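Local coordinates for cystine knot (fluoropropylated) (PDB 6CDX), which binds integrin alpha-v beta-6 as an engineered, fluoropropylated cystine-knot miniprotein of the squash trypsin-inhibitor family, made as an imaging tracer, at residues Phe16-Arg19 with Asp23-Gly26. Sequence-based numbering, arbitrary orientation.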
loop_
_atom_site.group_PDB
_atom_site.type_symbol
_atom_site.label_atom_id
_atom_site.label_comp_id
_atom_site.label_asym_id
_atom_site.label_seq_id
_atom_site.Cartn_x
_atom_site.Cartn_y
_atom_site.Cartn_z
ATOM N N PHE A 16 1.539 5.396 -2.165
ATOM C CA PHE A 16 0.202 5.157 -1.697
ATOM C C PHE A 16 0.077 5.413 -0.227
ATOM O O PHE A 16 0.112 4.539 0.618
ATOM C CB PHE A 16 -0.217 3.744 -2.073
ATOM C CG PHE A 16 -0.348 3.555 -3.538
ATOM C CD1 PHE A 16 -1.478 3.937 -4.196
ATOM C CD2 PHE A 16 0.663 2.954 -4.264
ATOM C CE1 PHE A 16 -1.566 3.719 -5.558
ATOM C CE2 PHE A 16 0.522 2.778 -5.639
ATOM C CZ PHE A 16 -0.572 3.184 -6.267
ATOM N N ARG A 17 -0.020 6.693 0.093
ATOM C CA ARG A 17 -0.268 7.115 1.490
ATOM C C ARG A 17 -1.645 6.677 1.905
ATOM O O ARG A 17 -2.611 6.790 1.131
ATOM C CB ARG A 17 -0.168 8.619 1.552
ATOM C CG ARG A 17 -0.375 9.240 2.958
ATOM C CD ARG A 17 0.813 9.109 3.836
ATOM N NE ARG A 17 0.634 9.785 5.122
ATOM C CZ ARG A 17 -0.168 9.332 6.103
ATOM N NH1 ARG A 17 -0.644 8.103 6.114
ATOM N NH2 ARG A 17 -0.475 10.137 7.120
ATOM N N CYS A 18 -1.792 6.184 3.109
ATOM C CA CYS A 18 -3.081 5.710 3.564
ATOM C C CYS A 18 -3.241 5.998 5.052
ATOM O O CYS A 18 -2.345 5.864 5.875
ATOM C CB CYS A 18 -3.256 4.215 3.289
ATOM S SG CYS A 18 -1.990 3.170 4.055
ATOM N N ARG A 19 -4.519 6.303 5.335
ATOM C CA ARG A 19 -4.944 6.475 6.723
ATOM C C ARG A 19 -5.893 5.339 7.134
ATOM O O ARG A 19 -6.262 5.205 8.305
ATOM C CB ARG A 19 -5.638 7.810 6.959
ATOM C CG ARG A 19 -4.633 8.933 6.847
ATOM C CD ARG A 19 -5.252 10.283 6.735
ATOM N NE ARG A 19 -4.253 11.334 6.949
ATOM C CZ ARG A 19 -3.458 11.750 6.077
ATOM N NH1 ARG A 19 -2.571 12.704 6.324
ATOM N NH2 ARG A 19 -3.477 11.310 4.900
ATOM N N ASP A 23 -8.073 3.637 1.475
ATOM C CA ASP A 23 -7.176 4.491 0.697
ATOM C C ASP A 23 -6.264 3.724 -0.299
ATOM O O ASP A 23 -5.592 4.357 -1.073
ATOM C CB ASP A 23 -6.271 5.263 1.638
ATOM C CG ASP A 23 -7.040 6.316 2.472
ATOM O OD1 ASP A 23 -8.301 6.509 2.401
ATOM O OD2 ASP A 23 -6.402 6.858 3.391
ATOM N N CYS A 24 -6.202 2.409 -0.171
ATOM C CA CYS A 24 -5.226 1.625 -0.907
ATOM C C CYS A 24 -5.747 1.066 -2.245
ATOM O O CYS A 24 -6.946 0.955 -2.426
ATOM C CB CYS A 24 -4.734 0.486 0.016
ATOM S SG CYS A 24 -3.841 1.111 1.449
ATOM N N PRO A 25 -4.842 0.726 -3.157
ATOM C CA PRO A 25 -5.260 0.234 -4.458
ATOM C C PRO A 25 -5.545 -1.247 -4.399
ATOM O O PRO A 25 -4.895 -2.057 -3.661
ATOM C CB PRO A 25 -4.060 0.511 -5.346
ATOM C CG PRO A 25 -2.867 0.436 -4.368
ATOM C CD PRO A 25 -3.428 1.080 -3.127
ATOM N N GLY A 26 -6.466 -1.677 -5.221
ATOM C CA GLY A 26 -6.825 -3.110 -5.308
ATOM C C GLY A 26 -7.297 -3.688 -3.990
ATOM O O GLY A 26 -8.100 -3.060 -3.294
HETATM O O HOH W 1 -5.569 9.486 3.248
#
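Phe16-Arg19 and Asp23-Gly26 are two loop segments joined by a short turn, and their backbones come nearest at Cys18 and Asp23, with CA atoms 5.1 Å apart. One hydrogen bond ties them directly. Arg19 N donates to Asp23 OD2 over 2.8 Å, nearly straight at 171°. The N-H meets the anti side of the carboxylate oxygen, 28° out of its plane. Asp23 CG lies anti to its own carbonyl carbon (chi1 -68°), which carries the carboxylate across to the Arg19 amide. The same OD2 also accepts from water 1, and this water accepts in turn from Arg19 NH2. The water lies in the plane of the Arg19 guanidinium, at its edge. Its two bonds bridge opposite charges that are not in direct contact. Arg17 NH2 lies over one face of that guanidinium, offset toward its rim. Arg17 NH1 is held by Gly34 O.

Next to the polar end, Cys18 CB packs against Asp23 CB at 3.6 Å and against Cys24 SG at 3.7 Å. The two sulfurs are neighbours but not bonded to each other: Cys18 pairs with Cys30, and Cys24 with Cys36. At the other end, Pro25 CG sits over one face of the Phe16 ring, 3.8 Å from its centroid, a CH-pi contact. Pro25 CD lies closer to the rim, 3.6 Å from Phe16 CD1. Phe16 also touches Leu5 and Cys36. One half-cystine of each of two disulfides meets here. With Cys3-Cys28 they form the inhibitor cystine knot of squash trypsin inhibitors, in which Cys24-Cys36 threads the ring closed by the other two and the backbone.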